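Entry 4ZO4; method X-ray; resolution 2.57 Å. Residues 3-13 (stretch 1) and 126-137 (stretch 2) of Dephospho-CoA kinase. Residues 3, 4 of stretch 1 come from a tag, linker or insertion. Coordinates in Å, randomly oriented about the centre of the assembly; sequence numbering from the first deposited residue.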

ATOM      1  N   ALA A   3     -22.420  -0.831  20.364  1.00 96.94           N
ATOM      2  CA  ALA A   3     -23.606   0.060  20.552  1.00102.32           C
ATOM      3  C   ALA A   3     -24.966  -0.676  20.457  1.00104.34           C
ATOM      4  O   ALA A   3     -25.873  -0.382  21.212  1.00103.76           O
ATOM      5  CB  ALA A   3     -23.552   1.222  19.565  1.00 99.10           C
HETATM    6  N   MSE A   4     -25.101  -1.622  19.530  1.00104.75           N
HETATM    7  CA  MSE A   4     -26.350  -2.374  19.348  1.00101.99           C
HETATM    8  C   MSE A   4     -26.186  -3.706  20.053  1.00109.33           C
HETATM    9  O   MSE A   4     -25.148  -4.354  19.931  1.00123.69           O
HETATM   10  CB  MSE A   4     -26.630  -2.560  17.846  1.00 96.05           C
HETATM   11  CG  MSE A   4     -26.964  -1.254  17.108  1.00 96.87           C
HETATM   12 SE   MSE A   4     -27.266  -1.578  15.180  0.70 98.96          SE
HETATM   13  CE  MSE A   4     -25.393  -1.422  14.629  1.00 92.93           C
ATOM     14  N   LYS A   5     -27.197  -4.137  20.797  1.00106.63           N
ATOM     15  CA  LYS A   5     -27.084  -5.352  21.595  1.00107.52           C
ATOM     16  C   LYS A   5     -27.398  -6.656  20.848  1.00101.69           C
ATOM     17  O   LYS A   5     -26.886  -7.715  21.227  1.00 97.60           O
ATOM     18  CB  LYS A   5     -28.010  -5.268  22.804  1.00114.50           C
ATOM     19  CG  LYS A   5     -27.691  -4.159  23.788  1.00116.83           C
ATOM     20  CD  LYS A   5     -28.577  -4.325  25.015  1.00124.44           C
ATOM     21  CE  LYS A   5     -28.532  -3.120  25.937  1.00127.05           C
ATOM     22  NZ  LYS A   5     -29.607  -3.196  26.966  1.00132.27           N
ATOM     23  N   ASN A   6     -28.255  -6.592  19.827  1.00 93.37           N
ATOM     24  CA  ASN A   6     -28.763  -7.800  19.151  1.00 83.99           C
ATOM     25  C   ASN A   6     -27.989  -8.161  17.919  1.00 86.20           C
ATOM     26  O   ASN A   6     -28.381  -9.076  17.185  1.00 85.24           O
ATOM     27  CB  ASN A   6     -30.235  -7.628  18.759  1.00 84.66           C
ATOM     28  CG  ASN A   6     -31.147  -7.675  19.957  1.00 87.95           C
ATOM     29  OD1 ASN A   6     -31.701  -8.737  20.311  1.00 81.56           O
ATOM     30  ND2 ASN A   6     -31.249  -6.543  20.645  1.00 87.96           N
ATOM     31  N   ALA A   7     -26.885  -7.439  17.695  1.00 88.14           N
ATOM     32  CA  ALA A   7     -26.103  -7.544  16.460  1.00 83.59           C
ATOM     33  C   ALA A   7     -24.998  -8.527  16.615  1.00 80.65           C
ATOM     34  O   ALA A   7     -24.203  -8.426  17.540  1.00 82.62           O
ATOM     35  CB  ALA A   7     -25.497  -6.208  16.090  1.00 83.55           C
ATOM     36  N   PHE A   8     -24.921  -9.461  15.681  1.00 76.43           N
ATOM     37  CA  PHE A   8     -23.826 -10.380  15.678  1.00 77.35           C
ATOM     38  C   PHE A   8     -23.229 -10.429  14.279  1.00 72.98           C
ATOM     39  O   PHE A   8     -23.949 -10.639  13.307  1.00 73.29           O
ATOM     40  CB  PHE A   8     -24.305 -11.741  16.204  1.00 80.80           C
ATOM     41  CG  PHE A   8     -24.664 -11.709  17.672  1.00 85.96           C
ATOM     42  CD1 PHE A   8     -23.704 -11.937  18.643  1.00 86.76           C
ATOM     43  CD2 PHE A   8     -25.947 -11.382  18.080  1.00 87.77           C
ATOM     44  CE1 PHE A   8     -24.020 -11.867  19.986  1.00 84.71           C
ATOM     45  CE2 PHE A   8     -26.266 -11.310  19.420  1.00 87.89           C
ATOM     46  CZ  PHE A   8     -25.298 -11.549  20.373  1.00 87.08           C
ATOM     47  N   PHE A   9     -21.923 -10.199  14.168  1.00 65.24           N
ATOM     48  CA  PHE A   9     -21.276 -10.346  12.865  1.00 70.90           C
ATOM     49  C   PHE A   9     -20.903 -11.799  12.682  1.00 64.50           C
ATOM     50  O   PHE A   9     -20.421 -12.440  13.590  1.00 66.03           O
ATOM     51  CB  PHE A   9     -20.076  -9.371  12.688  1.00 71.50           C
ATOM     52  CG  PHE A   9     -20.499  -7.911  12.646  1.00 70.52           C
ATOM     53  CD1 PHE A   9     -21.015  -7.357  11.481  1.00 74.16           C
ATOM     54  CD2 PHE A   9     -20.463  -7.127  13.794  1.00 70.49           C
ATOM     55  CE1 PHE A   9     -21.449  -6.030  11.451  1.00 76.31           C
ATOM     56  CE2 PHE A   9     -20.905  -5.814  13.776  1.00 72.93           C
ATOM     57  CZ  PHE A   9     -21.391  -5.257  12.598  1.00 73.48           C
ATOM     58  N   VAL A  10     -21.170 -12.335  11.514  1.00 60.25           N
ATOM     59  CA  VAL A  10     -20.768 -13.680  11.248  1.00 60.84           C
ATOM     60  C   VAL A  10     -19.723 -13.665  10.153  1.00 61.88           C
ATOM     61  O   VAL A  10     -20.016 -13.308   9.020  1.00 59.55           O
ATOM     62  CB  VAL A  10     -21.946 -14.510  10.775  1.00 65.42           C
ATOM     63  CG1 VAL A  10     -21.477 -15.919  10.433  1.00 68.58           C
ATOM     64  CG2 VAL A  10     -23.019 -14.527  11.846  1.00 66.06           C
ATOM     65  N   THR A  11     -18.501 -14.065  10.484  1.00 60.52           N
ATOM     66  CA  THR A  11     -17.451 -14.051   9.494  1.00 68.14           C
ATOM     67  C   THR A  11     -16.712 -15.371   9.529  1.00 71.16           C
ATOM     68  O   THR A  11     -16.732 -16.037  10.547  1.00 68.58           O
ATOM     69  CB  THR A  11     -16.500 -12.863   9.732  1.00 67.92           C
ATOM     70  OG1 THR A  11     -15.389 -12.967   8.851  1.00 69.75           O
ATOM     71  CG2 THR A  11     -15.995 -12.845  11.144  1.00 68.21           C
ATOM     72  N   ALA A  12     -16.075 -15.749   8.416  1.00 74.07           N
ATOM     73  CA  ALA A  12     -15.486 -17.077   8.293  1.00 77.15           C
ATOM     74  C   ALA A  12     -14.172 -17.106   7.559  1.00 78.98           C
ATOM     75  O   ALA A  12     -13.967 -16.409   6.564  1.00 85.80           O
ATOM     76  CB  ALA A  12     -16.454 -18.039   7.620  1.00 78.31           C
ATOM     77  N   SER A  13     -13.295 -17.970   8.054  1.00 78.49           N
ATOM     78  CA  SER A  13     -12.008 -18.188   7.440  1.00 77.77           C
ATOM     79  C   SER A  13     -12.141 -18.868   6.092  1.00 79.44           C
ATOM     80  O   SER A  13     -11.163 -18.919   5.364  1.00 75.96           O
ATOM     81  CB  SER A  13     -11.113 -19.039   8.338  1.00 77.30           C
ATOM     82  OG  SER A  13     -11.216 -20.407   8.017  1.00 79.47           O
ATOM     83  N   ALA A 126     -14.947   0.151  10.235  1.00115.36           N
ATOM     84  CA  ALA A 126     -14.532  -0.706  11.348  1.00115.11           C
ATOM     85  C   ALA A 126     -15.772  -1.138  12.127  1.00113.15           C
ATOM     86  O   ALA A 126     -16.262  -0.412  12.998  1.00118.73           O
ATOM     87  CB  ALA A 126     -13.553   0.028  12.250  1.00113.35           C
ATOM     88  N   TYR A 127     -16.270  -2.331  11.806  1.00107.60           N
ATOM     89  CA  TYR A 127     -17.554  -2.818  12.325  1.00102.03           C
ATOM     90  C   TYR A 127     -17.472  -3.500  13.696  1.00100.84           C
ATOM     91  O   TYR A 127     -18.489  -3.948  14.221  1.00104.16           O
ATOM     92  CB  TYR A 127     -18.181  -3.780  11.306  1.00 97.18           C
ATOM     93  CG  TYR A 127     -18.508  -3.133   9.961  1.00 92.80           C
ATOM     94  CD1 TYR A 127     -19.708  -2.443   9.766  1.00 86.61           C
ATOM     95  CD2 TYR A 127     -17.616  -3.219   8.878  1.00 93.99           C
ATOM     96  CE1 TYR A 127     -20.012  -1.863   8.542  1.00 86.44           C
ATOM     97  CE2 TYR A 127     -17.905  -2.628   7.646  1.00 87.30           C
ATOM     98  CZ  TYR A 127     -19.106  -1.959   7.485  1.00 87.59           C
ATOM     99  OH  TYR A 127     -19.408  -1.378   6.282  1.00 84.39           O
ATOM    100  N   GLU A 128     -16.283  -3.551  14.294  1.00100.80           N
ATOM    101  CA  GLU A 128     -16.095  -4.259  15.573  1.00104.00           C
ATOM    102  C   GLU A 128     -16.801  -3.550  16.738  1.00103.29           C
ATOM    103  O   GLU A 128     -17.147  -4.175  17.746  1.00111.67           O
ATOM    104  CB  GLU A 128     -14.607  -4.419  15.929  1.00104.01           C
ATOM    105  CG  GLU A 128     -13.644  -4.654  14.763  1.00109.18           C
ATOM    106  CD  GLU A 128     -12.824  -3.423  14.402  1.00108.98           C
ATOM    107  OE1 GLU A 128     -12.231  -2.804  15.316  1.00109.30           O
ATOM    108  OE2 GLU A 128     -12.757  -3.085  13.199  1.00117.38           O
ATOM    109  N   ASN A 129     -17.013  -2.251  16.576  1.00 98.31           N
ATOM    110  CA  ASN A 129     -17.501  -1.392  17.639  1.00100.66           C
ATOM    111  C   ASN A 129     -19.018  -1.343  17.663  1.00103.88           C
ATOM    112  O   ASN A 129     -19.608  -0.814  18.612  1.00103.24           O
ATOM    113  CB  ASN A 129     -16.971   0.027  17.435  1.00101.15           C
ATOM    114  CG  ASN A 129     -15.548   0.040  16.935  1.00103.91           C
ATOM    115  OD1 ASN A 129     -15.298   0.355  15.767  1.00112.80           O
ATOM    116  ND2 ASN A 129     -14.605  -0.346  17.798  1.00 98.23           N
ATOM    117  N   LEU A 130     -19.641  -1.883  16.615  1.00 98.84           N
ATOM    118  CA  LEU A 130     -21.091  -1.852  16.476  1.00 96.00           C
ATOM    119  C   LEU A 130     -21.751  -2.985  17.258  1.00 94.14           C
ATOM    120  O   LEU A 130     -22.848  -2.809  17.773  1.00 99.24           O
ATOM    121  CB  LEU A 130     -21.501  -1.929  14.998  1.00 93.75           C
ATOM    122  CG  LEU A 130     -20.788  -0.955  14.064  1.00101.50           C
ATOM    123  CD1 LEU A 130     -21.400  -0.946  12.669  1.00101.31           C
ATOM    124  CD2 LEU A 130     -20.790   0.442  14.664  1.00106.14           C
ATOM    125  N   GLY A 131     -21.087  -4.135  17.342  1.00 90.86           N
ATOM    126  CA  GLY A 131     -21.644  -5.302  18.006  1.00 89.61           C
ATOM    127  C   GLY A 131     -20.592  -6.342  18.334  1.00 89.35           C
ATOM    128  O   GLY A 131     -19.436  -6.007  18.607  1.00 96.43           O
ATOM    129  N   LYS A 132     -21.002  -7.605  18.300  1.00 85.16           N
ATOM    130  CA  LYS A 132     -20.102  -8.731  18.556  1.00 86.29           C
ATOM    131  C   LYS A 132     -19.742  -9.564  17.304  1.00 80.53           C
ATOM    132  O   LYS A 132     -20.570  -9.808  16.394  1.00 71.56           O
ATOM    133  CB  LYS A 132     -20.689  -9.642  19.644  1.00 89.25           C
ATOM    134  CG  LYS A 132     -20.136  -9.330  21.021  1.00 94.34           C
ATOM    135  CD  LYS A 132     -21.212  -9.245  22.078  1.00102.81           C
ATOM    136  CE  LYS A 132     -20.659  -8.654  23.364  1.00107.02           C
ATOM    137  NZ  LYS A 132     -21.754  -7.982  24.119  1.00111.95           N
ATOM    138  N   VAL A 133     -18.506 -10.037  17.301  1.00 69.97           N
ATOM    139  CA  VAL A 133     -17.956 -10.646  16.127  1.00 69.61           C
ATOM    140  C   VAL A 133     -17.766 -12.136  16.341  1.00 67.58           C
ATOM    141  O   VAL A 133     -17.076 -12.558  17.280  1.00 68.72           O
ATOM    142  CB  VAL A 133     -16.603 -10.005  15.801  1.00 68.97           C
ATOM    143  CG1 VAL A 133     -16.192 -10.308  14.371  1.00 68.68           C
ATOM    144  CG2 VAL A 133     -16.705  -8.523  16.016  1.00 71.51           C
ATOM    145  N   ILE A 134     -18.341 -12.912  15.428  1.00 66.05           N
ATOM    146  CA  ILE A 134     -18.317 -14.379  15.470  1.00 67.72           C
ATOM    147  C   ILE A 134     -17.456 -14.869  14.317  1.00 65.44           C
ATOM    148  O   ILE A 134     -17.827 -14.738  13.140  1.00 59.85           O
ATOM    149  CB  ILE A 134     -19.743 -14.977  15.264  1.00 71.92           C
ATOM    150  CG1 ILE A 134     -20.655 -14.662  16.449  1.00 74.87           C
ATOM    151  CG2 ILE A 134     -19.707 -16.501  15.041  1.00 75.55           C
ATOM    152  CD1 ILE A 134     -22.083 -15.147  16.247  1.00 74.28           C
ATOM    153  N   VAL A 135     -16.308 -15.429  14.634  1.00 65.21           N
ATOM    154  CA  VAL A 135     -15.461 -15.927  13.587  1.00 66.76           C
ATOM    155  C   VAL A 135     -15.506 -17.442  13.578  1.00 63.99           C
ATOM    156  O   VAL A 135     -15.222 -18.093  14.596  1.00 64.29           O
ATOM    157  CB  VAL A 135     -14.003 -15.456  13.744  1.00 71.37           C
ATOM    158  CG1 VAL A 135     -13.177 -15.963  12.565  1.00 71.81           C
ATOM    159  CG2 VAL A 135     -13.930 -13.939  13.827  1.00 72.30           C
ATOM    160  N   ILE A 136     -15.846 -17.989  12.423  1.00 59.67           N
ATOM    161  CA  ILE A 136     -15.715 -19.400  12.191  1.00 65.57           C
ATOM    162  C   ILE A 136     -14.360 -19.673  11.570  1.00 70.15           C
ATOM    163  O   ILE A 136     -14.084 -19.286  10.429  1.00 73.79           O
ATOM    164  CB  ILE A 136     -16.816 -19.928  11.281  1.00 66.01           C
ATOM    165  CG1 ILE A 136     -18.172 -19.573  11.895  1.00 69.02           C
ATOM    166  CG2 ILE A 136     -16.665 -21.430  11.162  1.00 65.46           C
ATOM    167  CD1 ILE A 136     -19.312 -19.565  10.916  1.00 76.99           C
ATOM    168  N   TYR A 137     -13.542 -20.362  12.351  1.00 72.36           N
ATOM    169  CA  TYR A 137     -12.142 -20.548  12.102  1.00 76.42           C
ATOM    170  C   TYR A 137     -11.836 -22.014  11.785  1.00 84.19           C
ATOM    171  O   TYR A 137     -12.304 -22.919  12.490  1.00 92.46           O
ATOM    172  CB  TYR A 137     -11.388 -20.156  13.363  1.00 73.32           C
ATOM    173  CG  TYR A 137      -9.894 -20.239  13.270  1.00 75.20           C
ATOM    174  CD1 TYR A 137      -9.217 -19.801  12.120  1.00 75.95           C
ATOM    175  CD2 TYR A 137      -9.141 -20.691  14.346  1.00 76.52           C
ATOM    176  CE1 TYR A 137      -7.843 -19.836  12.052  1.00 74.34           C
ATOM    177  CE2 TYR A 137      -7.757 -20.728  14.288  1.00 78.09           C
ATOM    178  CZ  TYR A 137      -7.120 -20.294  13.133  1.00 81.34           C
ATOM    179  OH  TYR A 137      -5.749 -20.332  13.040  1.00 92.70           O
TER

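The apolar centre of this contact is Phe-9, which gives up 131 Å² to the other stretch, more than any other residue here. Its chi1 is m, and the ring reaches back over the loop that precedes strand 132-136. Tyr-127 lays its CB over one face of the ring, 4.2 Å from the ring centroid and 26° off the normal, a CH-pi contact; the closest side-chain atoms are Phe-9 CZ and Tyr-127 CB at 3.8 Å. At the ring edge lie Leu-130 CB, 4.1 Å from Phe-9 CZ, and the backbone of Gly-131, whose N is 3.9 Å from Phe-9 CE2. A flat, wide aromatic suits this site because its face and edge can meet Tyr-127, Leu-130 and Gly-131 at once.

Glycine suits position 131 for a reason the coordinates make plain. A CB there would point toward stretch 1 and sit 2.9 Å from Ala-7 O, a clash, and the phi/psi of -163/-148 is a conformation that glycine adopts readily.

On the same face of the sheet as Phe-9, Thr-11 and Val-133 continue the packing: Thr-11 CG2 is 4.1 Å from Val-133 CG1 and 3.6 Å from Val-135 CG2. Threonine and valine are both beta-branched, a shape common in strands, and the methyl of Thr-11 lets a residue with a hydroxyl join an apolar row. The other face carries Phe-8, Val-10 and Ala-12 beside Lys-132, Ile-134 and Ile-136. Here the long isoleucines reach diagonally to the preceding pair, with Ile-134 CD1 4.1 Å from Phe-8 CB and Ile-136 CD1 4.3 Å from Val-10 CG1. The small Ala-12 sits directly beside Ile-136, CB to CB at 4.1 Å, where the CA atoms are only 4.5 Å apart. Lys-132 applies its aliphatic CB to Phe-8 CD1 at 3.9 Å, while the end of its side chain leads away, as befits a charged group at an exposed position.

Between these two faces runs a parallel backbone ladder, its strands at 23° to each other. A weak bond from Lys-132 N to Ala-7 O (3.4 Å) opens it, and Phe-9 N to Lys-132 O follows at 2.6 Å. Four bonds of 2.8 Å then alternate in direction: Ile-134 N to Phe-9 O, Thr-11 N to Ile-134 O, Ile-136 N to Thr-11 O, and Ser-13 N to Ile-136 O. As is usual in parallel pairing, Phe-9 and Thr-11 each use both N and O toward the neighbouring strand, bonding to residues on either side of their own partner. These bonds satisfy main-chain polar groups that burial would otherwise leave unpaired.

The polar edge at the start of stretch 1 comes from the expression tag. Met-4 N, in the selenomethionine, donates to Leu-130 O at 3.1 Å, and Ala-3 N reaches the same oxygen at 3.3 Å; Met-4 CE also meets Leu-130 CB at 3.9 Å. Together the stretches bury 886 Å².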